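Local atomic coordinates of signal recognition particle 54 kDa protein (Aeropyrum pernix, PDB entry 7EPK), a protein that is the SRP54 component of the signal recognition particle, with a helical bundle, a P-loop nucleotide-binding domain and a helical signal peptide binding domain. Residues Asp68-Lys72 with Leu299-Lys304; Ala316-Leu320 with Gly351-Leu355; Val319-Ile324 with Leu420-Met424; Glu308-Leu312 with Arg334-Leu339. One frame throughout, in Å; residues are numbered along the deposited sequence.

Contact 1: Asp68-Lys72 with Leu299-Lys304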
loop_
_atom_site.group_PDB
_atom_site.type_symbol
_atom_site.label_atom_id
_atom_site.label_comp_id
_atom_site.label_asym_id
_atom_site.label_seq_id
_atom_site.Cartn_x
_atom_site.Cartn_y
_atom_site.Cartn_z
ATOM N N ASP A 68 -15.794 10.093 -10.128
ATOM C CA ASP A 68 -14.370 10.042 -9.696
ATOM C C ASP A 68 -14.356 9.811 -8.175
ATOM O O ASP A 68 -13.561 8.979 -7.713
ATOM C CB ASP A 68 -13.564 11.255 -10.194
ATOM C CG ASP A 68 -13.331 11.283 -11.705
ATOM O OD1 ASP A 68 -13.493 10.220 -12.341
ATOM O OD2 ASP A 68 -13.003 12.378 -12.250
ATOM N N TRP A 69 -15.260 10.442 -7.432
ATOM C CA TRP A 69 -15.263 10.373 -5.950
ATOM C C TRP A 69 -15.725 8.995 -5.497
ATOM O O TRP A 69 -15.426 8.602 -4.366
ATOM C CB TRP A 69 -16.182 11.443 -5.360
ATOM C CG TRP A 69 -16.135 11.541 -3.870
ATOM C CD1 TRP A 69 -17.189 11.426 -3.010
ATOM C CD2 TRP A 69 -14.969 11.807 -3.061
ATOM N NE1 TRP A 69 -16.764 11.614 -1.717
ATOM C CE2 TRP A 69 -15.406 11.840 -1.715
ATOM C CE3 TRP A 69 -13.605 12.008 -3.334
ATOM C CZ2 TRP A 69 -14.524 12.076 -0.654
ATOM C CZ3 TRP A 69 -12.739 12.241 -2.288
ATOM C CH2 TRP A 69 -13.195 12.274 -0.966
ATOM N N MET A 70 -16.539 8.340 -6.308
ATOM C CA MET A 70 -17.181 7.074 -5.890
ATOM C C MET A 70 -16.154 5.962 -6.092
ATOM O O MET A 70 -16.070 5.109 -5.210
ATOM C CB MET A 70 -18.460 6.768 -6.683
ATOM C CG MET A 70 -19.178 5.533 -6.185
ATOM S SD MET A 70 -19.679 5.675 -4.463
ATOM C CE MET A 70 -20.693 4.201 -4.359
ATOM N N ILE A 71 -15.408 5.985 -7.197
ATOM C CA ILE A 71 -14.346 4.980 -7.459
ATOM C C ILE A 71 -13.250 5.140 -6.394
ATOM O O ILE A 71 -12.749 4.116 -5.910
ATOM C CB ILE A 71 -13.814 5.105 -8.889
ATOM C CG1 ILE A 71 -14.897 4.749 -9.900
ATOM C CG2 ILE A 71 -12.574 4.237 -9.075
ATOM C CD1 ILE A 71 -15.462 3.362 -9.691
ATOM N N LYS A 72 -12.929 6.375 -6.016
ATOM C CA LYS A 72 -11.930 6.681 -4.963
ATOM C C LYS A 72 -12.385 6.040 -3.648
ATOM O O LYS A 72 -11.516 5.684 -2.839
ATOM C CB LYS A 72 -11.765 8.199 -4.855
ATOM C CG LYS A 72 -11.080 8.729 -3.603
ATOM C CD LYS A 72 -9.581 8.710 -3.665
ATOM C CE LYS A 72 -8.991 9.823 -2.836
ATOM N NZ LYS A 72 -9.757 10.004 -1.578
ATOM N N LEU A 299 -7.212 8.876 -12.193
ATOM C CA LEU A 299 -8.365 9.394 -11.409
ATOM C C LEU A 299 -7.876 9.995 -10.089
ATOM O O LEU A 299 -8.455 11.007 -9.668
ATOM C CB LEU A 299 -9.324 8.223 -11.179
ATOM C CG LEU A 299 -10.592 8.496 -10.383
ATOM C CD1 LEU A 299 -11.671 7.527 -10.832
ATOM C CD2 LEU A 299 -10.353 8.391 -8.878
ATOM N N LEU A 300 -6.872 9.400 -9.441
ATOM C CA LEU A 300 -6.416 9.885 -8.103
ATOM C C LEU A 300 -5.642 11.189 -8.280
ATOM O O LEU A 300 -5.749 12.017 -7.380
ATOM C CB LEU A 300 -5.582 8.827 -7.376
ATOM C CG LEU A 300 -6.318 8.055 -6.278
ATOM C CD1 LEU A 300 -7.365 7.126 -6.860
ATOM C CD2 LEU A 300 -5.340 7.258 -5.428
ATOM N N GLU A 301 -4.923 11.366 -9.398
ATOM C CA GLU A 301 -4.239 12.650 -9.735
ATOM C C GLU A 301 -5.300 13.674 -10.168
ATOM O O GLU A 301 -5.350 14.751 -9.548
ATOM C CB GLU A 301 -3.120 12.462 -10.767
ATOM C CG GLU A 301 -1.730 12.344 -10.139
ATOM C CD GLU A 301 -1.214 13.594 -9.433
ATOM O OE1 GLU A 301 -0.734 13.474 -8.279
ATOM O OE2 GLU A 301 -1.289 14.692 -10.033
ATOM N N ARG A 302 -6.142 13.333 -11.148
ATOM C CA ARG A 302 -7.323 14.136 -11.581
ATOM C C ARG A 302 -8.029 14.750 -10.356
ATOM O O ARG A 302 -8.477 15.899 -10.475
ATOM C CB ARG A 302 -8.261 13.252 -12.410
ATOM C CG ARG A 302 -9.477 13.954 -12.998
ATOM C CD ARG A 302 -10.045 13.214 -14.203
ATOM N NE ARG A 302 -10.413 11.838 -13.877
ATOM C CZ ARG A 302 -10.263 10.769 -14.671
ATOM N NH1 ARG A 302 -10.636 9.570 -14.246
ATOM N NH2 ARG A 302 -9.738 10.882 -15.879
ATOM N N ILE A 303 -8.098 14.041 -9.218
ATOM C CA ILE A 303 -8.700 14.531 -7.939
ATOM C C ILE A 303 -7.702 15.438 -7.204
ATOM O O ILE A 303 -8.119 16.526 -6.789
ATOM C CB ILE A 303 -9.172 13.367 -7.036
ATOM C CG1 ILE A 303 -10.423 12.669 -7.589
ATOM C CG2 ILE A 303 -9.395 13.840 -5.605
ATOM C CD1 ILE A 303 -10.872 11.459 -6.782
ATOM N N LYS A 304 -6.448 15.013 -7.017
ATOM C CA LYS A 304 -5.428 15.761 -6.209
ATOM C C LYS A 304 -5.093 17.116 -6.873
ATOM O O LYS A 304 -4.961 18.108 -6.139
ATOM C CB LYS A 304 -4.183 14.900 -5.929
ATOM C CG LYS A 304 -3.997 14.416 -4.487
ATOM C CD LYS A 304 -5.260 13.860 -3.793
ATOM C CE LYS A 304 -5.294 12.352 -3.588
ATOM N NZ LYS A 304 -6.141 11.637 -4.578
#
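The side chain of K72 overlaps the face of helix 293-320 as a knob into a hole, sitting among L299, L300, I303 and K304. Its methylenes do the packing: K72 CB lies 4.3 Å from L299 CD2 and 3.9 Å from I303 CD1, and K72 CD lies 4.2 Å from L300 CD1. The charged end pairs with E76, one turn further along its own helix. K304, whose NZ is 3.8 Å from K72 CE, curls back so that this NZ donates to L300 O at 2.9 Å. The axes of 68-72 and 299-304 approach to 10.1 Å with their directions 121° apart, an oblique and roughly opposed crossing. It joins the N-terminal helical bundle to the long helix 293-320, an association familiar from the NG unit of SRP-type proteins. The apolar layer continues with I71 CB 3.8 Å from L299 CD1, while F12 and L13 of helix 4-13 cover I71 and L299 respectively. I303 CD1 meets the edge of the W69 ring, 4.4 Å from CE3. D68, buried and with more surface covered than any other residue here (82 Å²), forms a salt bridge from OD2 to NE of the exposed R302 at 3.1 Å, but the N-H...O angle of 126° makes its hydrogen bond weak. D68 also packs through its backbone, with its O 3.5 Å from L299 CD2.

Contact 2: Ala316-Leu320 with Gly351-Leu355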
loop_
_atom_site.group_PDB
_atom_site.type_symbol
_atom_site.label_atom_id
_atom_site.label_comp_id
_atom_site.label_asym_id
_atom_site.label_seq_id
_atom_site.Cartn_x
_atom_site.Cartn_y
_atom_site.Cartn_z
ATOM N N ALA A 316 -6.332 32.934 -3.757
ATOM C CA ALA A 316 -6.657 34.036 -4.694
ATOM C C ALA A 316 -7.944 34.720 -4.231
ATOM O O ALA A 316 -7.930 35.950 -4.066
ATOM C CB ALA A 316 -6.807 33.521 -6.100
ATOM N N GLU A 317 -9.013 33.952 -4.019
ATOM C CA GLU A 317 -10.315 34.494 -3.550
ATOM C C GLU A 317 -10.080 35.333 -2.280
ATOM O O GLU A 317 -10.592 36.458 -2.228
ATOM C CB GLU A 317 -11.322 33.350 -3.368
ATOM C CG GLU A 317 -12.722 33.791 -2.950
ATOM C CD GLU A 317 -13.417 34.805 -3.851
ATOM O OE1 GLU A 317 -13.075 34.874 -5.048
ATOM O OE2 GLU A 317 -14.302 35.529 -3.351
ATOM N N ASP A 318 -9.300 34.822 -1.317
ATOM C CA ASP A 318 -9.038 35.471 0.004
ATOM C C ASP A 318 -8.253 36.772 -0.194
ATOM O O ASP A 318 -8.338 37.644 0.677
ATOM C CB ASP A 318 -8.309 34.550 0.999
ATOM C CG ASP A 318 -9.097 34.227 2.267
ATOM O OD1 ASP A 318 -9.992 35.032 2.624
ATOM O OD2 ASP A 318 -8.807 33.179 2.907
ATOM N N VAL A 319 -7.497 36.899 -1.280
ATOM C CA VAL A 319 -6.817 38.172 -1.653
ATOM C C VAL A 319 -7.880 39.115 -2.221
ATOM O O VAL A 319 -8.031 40.214 -1.668
ATOM C CB VAL A 319 -5.669 37.927 -2.648
ATOM C CG1 VAL A 319 -5.278 39.178 -3.415
ATOM C CG2 VAL A 319 -4.458 37.329 -1.953
ATOM N N LEU A 320 -8.612 38.672 -3.250
ATOM C CA LEU A 320 -9.596 39.483 -4.023
ATOM C C LEU A 320 -10.693 40.019 -3.098
ATOM O O LEU A 320 -11.247 41.079 -3.426
ATOM C CB LEU A 320 -10.208 38.644 -5.152
ATOM C CG LEU A 320 -9.252 38.160 -6.251
ATOM C CD1 LEU A 320 -10.026 37.674 -7.471
ATOM C CD2 LEU A 320 -8.263 39.238 -6.668
ATOM N N GLY A 351 -10.726 33.169 -8.951
ATOM C CA GLY A 351 -9.743 34.051 -8.296
ATOM C C GLY A 351 -8.472 34.167 -9.117
ATOM O O GLY A 351 -8.221 35.261 -9.636
ATOM N N ALA A 352 -7.734 33.062 -9.267
ATOM C CA ALA A 352 -6.379 32.994 -9.877
ATOM C C ALA A 352 -6.358 33.585 -11.299
ATOM O O ALA A 352 -5.310 34.160 -11.675
ATOM C CB ALA A 352 -5.884 31.568 -9.876
ATOM N N SER A 353 -7.439 33.424 -12.074
ATOM C CA SER A 353 -7.604 34.030 -13.422
ATOM C C SER A 353 -7.488 35.550 -13.285
ATOM O O SER A 353 -6.568 36.125 -13.893
ATOM C CB SER A 353 -8.918 33.628 -14.061
ATOM O OG SER A 353 -9.151 34.338 -15.270
ATOM N N MET A 354 -8.368 36.146 -12.470
ATOM C CA MET A 354 -8.512 37.617 -12.293
ATOM C C MET A 354 -7.367 38.171 -11.435
ATOM O O MET A 354 -7.014 39.339 -11.638
ATOM C CB MET A 354 -9.844 37.974 -11.628
ATOM C CG MET A 354 -10.279 39.398 -11.902
ATOM S SD MET A 354 -11.898 39.748 -11.181
ATOM C CE MET A 354 -11.470 40.948 -9.918
ATOM N N LEU A 355 -6.828 37.373 -10.505
ATOM C CA LEU A 355 -5.701 37.764 -9.611
ATOM C C LEU A 355 -4.499 38.148 -10.480
ATOM O O LEU A 355 -3.933 39.236 -10.251
ATOM C CB LEU A 355 -5.342 36.599 -8.679
ATOM C CG LEU A 355 -4.673 36.942 -7.342
ATOM C CD1 LEU A 355 -3.553 35.956 -7.045
ATOM C CD2 LEU A 355 -4.131 38.366 -7.287
#
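This is an apolar helix-to-helix contact in the signal peptide binding region, where the C-terminal end of the long helix 293-320 meets the short helix 350-356. The axes of 316-320 and 351-355 come within 8.8 Å and their directions differ by 54°. The approach is closest at A316 and G351, whose CA atoms are 4.7 Å apart. Absence of a side chain at G351 makes this possible: an ideal CB there would fall 2.7 Å from A316 CB and 2.9 Å from E317 N, both clashes. The methyl of A316 consequently rests on backbone, with CB 3.5 Å from G351 C and 3.3 Å from A352 N. From this tight point the interface is filled by larger side chains. L320 CD1 reaches 3.7 Å from G351 O and 4.2 Å from M354 CB, while L320 CD2 lies 4.3 Å from L355 CD2. L355 also meets V319, its CD2 4.1 Å from V319 CG1, and A316, its CD1 4.2 Å from A316 CB. L420 of helix 409-423 touches both V319 and L355, so a third helix covers this edge. The two segments share no hydrogen bond or salt bridge; G351 O accepts from L355 N at 2.7 Å within its own helix. Their association therefore depends on van der Waals fit and burial, with the small residues setting the spacing.

Contact 3: Val319-Ile324 with Leu420-Met424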
loop_
_atom_site.group_PDB
_atom_site.type_symbol
_atom_site.label_atom_id
_atom_site.label_comp_id
_atom_site.label_asym_id
_atom_site.label_seq_id
_atom_site.Cartn_x
_atom_site.Cartn_y
_atom_site.Cartn_z
ATOM N N VAL A 319 -7.497 36.899 -1.280
ATOM C CA VAL A 319 -6.817 38.172 -1.653
ATOM C C VAL A 319 -7.880 39.115 -2.221
ATOM O O VAL A 319 -8.031 40.214 -1.668
ATOM C CB VAL A 319 -5.669 37.927 -2.648
ATOM C CG1 VAL A 319 -5.278 39.178 -3.415
ATOM C CG2 VAL A 319 -4.458 37.329 -1.953
ATOM N N LEU A 320 -8.612 38.672 -3.250
ATOM C CA LEU A 320 -9.596 39.483 -4.023
ATOM C C LEU A 320 -10.693 40.019 -3.098
ATOM O O LEU A 320 -11.247 41.079 -3.426
ATOM C CB LEU A 320 -10.208 38.644 -5.152
ATOM C CG LEU A 320 -9.252 38.160 -6.251
ATOM C CD1 LEU A 320 -10.026 37.674 -7.471
ATOM C CD2 LEU A 320 -8.263 39.238 -6.668
ATOM N N LYS A 321 -11.005 39.322 -2.000
ATOM C CA LYS A 321 -11.917 39.837 -0.941
ATOM C C LYS A 321 -11.086 40.624 0.085
ATOM O O LYS A 321 -11.645 40.947 1.158
ATOM C CB LYS A 321 -12.763 38.704 -0.337
ATOM C CG LYS A 321 -12.162 37.900 0.816
ATOM C CD LYS A 321 -13.168 37.042 1.604
ATOM C CE LYS A 321 -14.281 37.820 2.286
ATOM N NZ LYS A 321 -13.782 38.747 3.335
ATOM N N GLY A 322 -9.805 40.896 -0.226
ATOM C CA GLY A 322 -8.908 41.841 0.478
ATOM C C GLY A 322 -8.399 41.332 1.819
ATOM O O GLY A 322 -7.888 42.172 2.584
ATOM N N ARG A 323 -8.489 40.021 2.086
ATOM C CA ARG A 323 -8.251 39.403 3.424
ATOM C C ARG A 323 -6.799 38.919 3.533
ATOM O O ARG A 323 -6.519 38.155 4.465
ATOM C CB ARG A 323 -9.218 38.236 3.681
ATOM C CG ARG A 323 -10.588 38.639 4.214
ATOM C CD ARG A 323 -10.600 39.033 5.688
ATOM N NE ARG A 323 -11.862 38.675 6.345
ATOM C CZ ARG A 323 -12.025 37.721 7.274
ATOM N NH1 ARG A 323 -11.002 36.999 7.705
ATOM N NH2 ARG A 323 -13.227 37.495 7.779
ATOM N N ILE A 324 -5.906 39.374 2.650
ATOM C CA ILE A 324 -4.497 38.884 2.544
ATOM C C ILE A 324 -3.788 39.010 3.903
ATOM O O ILE A 324 -3.965 40.061 4.566
ATOM C CB ILE A 324 -3.727 39.617 1.423
ATOM C CG1 ILE A 324 -2.362 38.969 1.169
ATOM C CG2 ILE A 324 -3.591 41.106 1.714
ATOM C CD1 ILE A 324 -1.749 39.298 -0.180
ATOM N N LEU A 420 0.271 43.503 -2.890
ATOM C CA LEU A 420 -1.000 42.771 -3.123
ATOM C C LEU A 420 -2.106 43.534 -2.406
ATOM O O LEU A 420 -3.098 43.870 -3.066
ATOM C CB LEU A 420 -0.907 41.323 -2.629
ATOM C CG LEU A 420 -0.550 40.275 -3.687
ATOM C CD1 LEU A 420 -1.701 40.080 -4.669
ATOM C CD2 LEU A 420 0.732 40.640 -4.437
ATOM N N LYS A 421 -1.894 43.855 -1.126
ATOM C CA LYS A 421 -2.929 44.424 -0.214
ATOM C C LYS A 421 -3.457 45.771 -0.727
ATOM O O LYS A 421 -4.679 46.024 -0.560
ATOM C CB LYS A 421 -2.386 44.615 1.200
ATOM C CG LYS A 421 -3.429 45.153 2.157
ATOM C CD LYS A 421 -3.428 44.446 3.465
ATOM C CE LYS A 421 -2.160 44.688 4.248
ATOM N NZ LYS A 421 -2.397 44.437 5.687
ATOM N N THR A 422 -2.567 46.602 -1.287
ATOM C CA THR A 422 -2.882 47.919 -1.909
ATOM C C THR A 422 -3.893 47.708 -3.038
ATOM O O THR A 422 -5.001 48.243 -2.928
ATOM C CB THR A 422 -1.630 48.626 -2.451
ATOM O OG1 THR A 422 -0.604 48.721 -1.458
ATOM C CG2 THR A 422 -1.944 50.020 -2.947
ATOM N N MET A 423 -3.522 46.930 -4.057
ATOM C CA MET A 423 -4.282 46.767 -5.329
ATOM C C MET A 423 -5.771 46.509 -5.048
ATOM O O MET A 423 -6.620 47.144 -5.720
ATOM C CB MET A 423 -3.724 45.606 -6.160
ATOM C CG MET A 423 -2.293 45.808 -6.596
ATOM S SD MET A 423 -1.659 44.334 -7.397
ATOM C CE MET A 423 0.098 44.529 -7.095
ATOM N N MET A 424 -6.079 45.621 -4.095
ATOM C CA MET A 424 -7.455 45.107 -3.845
ATOM C C MET A 424 -8.262 46.126 -3.022
ATOM O O MET A 424 -9.361 45.766 -2.559
ATOM C CB MET A 424 -7.407 43.747 -3.134
ATOM C CG MET A 424 -7.227 42.558 -4.084
ATOM S SD MET A 424 -5.716 42.594 -5.114
ATOM C CE MET A 424 -6.411 43.051 -6.701
#
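A Schellman motif ends helix 293-320 here, and the turn it makes packs against the C-terminal end of helix 409-423 in the signal peptide binding region. G322, with a phi of 75°, is the C-prime residue; R323 N returns to D318 O at 2.8 Å and G322 N to V319 O. M424 and I324 bury the most surface, 77 and 76 Å². M424, the first residue beyond its helix to leave helical angles, lays its side chain along the closing turn: SD is 3.8 Å from V319 CG1, CG 3.9 Å from L320 CA, and CE 4.2 Å from L320 CD2. I324 lies past the turn and points its CB toward helix 409-423, where CG2 is 3.7 Å from K421 CB. The amino group of K421 bonds to Y417. L420 serves both halves, since its CD1 is 3.9 Å from V319 CG1 and its CB lies a short 3.3 Å from I324 CD1.

Contact 4: Glu308-Leu312 with Arg334-Leu339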
loop_
_atom_site.group_PDB
_atom_site.type_symbol
_atom_site.label_atom_id
_atom_site.label_comp_id
_atom_site.label_asym_id
_atom_site.label_seq_id
_atom_site.Cartn_x
_atom_site.Cartn_y
_atom_site.Cartn_z
ATOM N N GLU A 308 -5.711 20.735 -4.988
ATOM C CA GLU A 308 -4.605 21.726 -4.978
ATOM C C GLU A 308 -5.188 23.072 -5.448
ATOM O O GLU A 308 -5.216 24.022 -4.613
ATOM C CB GLU A 308 -3.408 21.206 -5.789
ATOM C CG GLU A 308 -2.613 20.093 -5.098
ATOM C CD GLU A 308 -1.682 19.262 -5.989
ATOM O OE1 GLU A 308 -0.785 18.571 -5.447
ATOM O OE2 GLU A 308 -1.867 19.274 -7.227
ATOM N N ALA A 309 -5.694 23.133 -6.695
ATOM C CA ALA A 309 -6.375 24.307 -7.312
ATOM C C ALA A 309 -7.417 24.928 -6.363
ATOM O O ALA A 309 -7.524 26.165 -6.355
ATOM C CB ALA A 309 -7.013 23.911 -8.613
ATOM N N GLY A 310 -8.152 24.113 -5.594
ATOM C CA GLY A 310 -9.103 24.560 -4.556
ATOM C C GLY A 310 -8.434 25.389 -3.466
ATOM O O GLY A 310 -9.035 26.410 -3.044
ATOM N N GLU A 311 -7.246 24.969 -3.006
ATOM C CA GLU A 311 -6.404 25.748 -2.053
ATOM C C GLU A 311 -5.976 27.062 -2.720
ATOM O O GLU A 311 -6.085 28.113 -2.074
ATOM C CB GLU A 311 -5.177 24.968 -1.575
ATOM C CG GLU A 311 -5.370 24.285 -0.232
ATOM C CD GLU A 311 -5.443 25.209 0.972
ATOM O OE1 GLU A 311 -4.483 25.220 1.782
ATOM O OE2 GLU A 311 -6.464 25.907 1.107
ATOM N N LEU A 312 -5.530 27.015 -3.976
ATOM C CA LEU A 312 -5.183 28.242 -4.739
ATOM C C LEU A 312 -6.437 29.100 -4.925
ATOM O O LEU A 312 -6.331 30.318 -4.732
ATOM C CB LEU A 312 -4.570 27.858 -6.086
ATOM C CG LEU A 312 -4.017 29.023 -6.902
ATOM C CD1 LEU A 312 -2.898 29.737 -6.158
ATOM C CD2 LEU A 312 -3.525 28.552 -8.257
ATOM N N ARG A 334 2.406 27.313 -0.753
ATOM C CA ARG A 334 2.293 25.833 -0.637
ATOM C C ARG A 334 1.510 25.304 -1.841
ATOM O O ARG A 334 2.009 24.410 -2.518
ATOM C CB ARG A 334 1.589 25.398 0.646
ATOM C CG ARG A 334 1.443 23.884 0.770
ATOM C CD ARG A 334 0.830 23.422 2.085
ATOM N NE ARG A 334 -0.215 22.425 1.878
ATOM C CZ ARG A 334 -1.391 22.652 1.281
ATOM N NH1 ARG A 334 -1.701 23.852 0.806
ATOM N NH2 ARG A 334 -2.260 21.662 1.155
ATOM N N ALA A 335 0.340 25.887 -2.101
ATOM C CA ALA A 335 -0.584 25.507 -3.196
ATOM C C ALA A 335 0.124 25.630 -4.553
ATOM O O ALA A 335 0.098 24.654 -5.334
ATOM C CB ALA A 335 -1.842 26.353 -3.134
ATOM N N MET A 336 0.734 26.785 -4.817
ATOM C CA MET A 336 1.425 27.102 -6.098
ATOM C C MET A 336 2.595 26.131 -6.320
ATOM O O MET A 336 2.691 25.555 -7.436
ATOM C CB MET A 336 1.956 28.537 -6.078
ATOM C CG MET A 336 0.868 29.577 -6.092
ATOM S SD MET A 336 1.558 31.201 -5.799
ATOM C CE MET A 336 2.201 31.541 -7.435
ATOM N N ARG A 337 3.440 25.951 -5.300
ATOM C CA ARG A 337 4.602 25.023 -5.342
ATOM C C ARG A 337 4.164 23.652 -5.883
ATOM O O ARG A 337 4.484 23.368 -7.042
ATOM C CB ARG A 337 5.250 24.941 -3.960
ATOM C CG ARG A 337 6.087 26.161 -3.608
ATOM C CD ARG A 337 6.904 25.945 -2.357
ATOM N NE ARG A 337 7.810 24.826 -2.533
ATOM C CZ ARG A 337 8.602 24.347 -1.588
ATOM N NH1 ARG A 337 8.618 24.892 -0.379
ATOM N NH2 ARG A 337 9.380 23.316 -1.865
ATOM N N LYS A 338 3.454 22.830 -5.104
ATOM C CA LYS A 338 2.893 21.551 -5.623
ATOM C C LYS A 338 1.710 21.896 -6.522
ATOM O O LYS A 338 0.580 21.909 -6.016
ATOM C CB LYS A 338 2.515 20.513 -4.550
ATOM C CG LYS A 338 1.766 20.972 -3.302
ATOM C CD LYS A 338 1.998 20.048 -2.100
ATOM C CE LYS A 338 3.467 19.778 -1.802
ATOM N NZ LYS A 338 3.670 18.772 -0.728
ATOM N N LEU A 339 2.013 22.199 -7.787
ATOM C CA LEU A 339 1.047 22.488 -8.877
ATOM C C LEU A 339 1.822 22.692 -10.185
ATOM O O LEU A 339 1.551 21.946 -11.133
ATOM C CB LEU A 339 0.220 23.727 -8.519
ATOM C CG LEU A 339 -1.202 23.795 -9.081
ATOM C CD1 LEU A 339 -1.798 22.416 -9.329
ATOM C CD2 LEU A 339 -2.104 24.581 -8.144
#
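Helices 293-320 and 326-337 form a helical hairpin in the signal peptide binding region, and the end of the second, with an inverse gamma turn centred on K338, lies against the first. L312 takes a t,p conformation that splits its methyls between two partners: CD1 is 3.8 Å from M336 CG and CD2 is 4.2 Å from L339 CD2. Between the helices A335 points its methyl inward, CB lying 3.8 Å from L312 N and 3.9 Å from E311 CB; the small alanine is compatible with the 5.6 Å between the CA atoms of L312 and A335. L339 has chi2 between wells (27°) and its CB points toward the partner helix, with CD2 4.1 Å from A309 N. E308, m then t, extends over the turn until its CD is 3.5 Å from K338 O and its OE2 3.8 Å from L339 CD1. K338 comes nearest with its CB, 3.9 Å from E308 OE1, and its amino end leads away. E311 has an off-rotamer chi1 of -97°; its OE2 pairs with R314 on the same helix. R334, t at chi1 and chi2, stretches across to the same carboxylate, closing a salt bridge of 3.3 Å from NH1 to E311 OE1.

Helix 293-320 runs through all four contacts. Contact 1 ties it to the N-terminal bundle; contacts 4, 2 and 3 follow along it toward the C-terminal half, with centres about 17, 25 and 33 Å from that of contact 1. Contact 2 is the buried one, whereas the others are partly buried. Chemistry follows place: contacts 1 and 4 each add a salt bridge to an exposed arginine to their apolar packing, while contacts 2 and 3 have no polar bond between their segments. Contacts 2 and 3 share V319 and L320 and merge where L355 CD2 lies 4.0 Å from L420 CD1. Contact 4 joins contact 2 through A352 CB and L312 CD2, 4.2 Å apart.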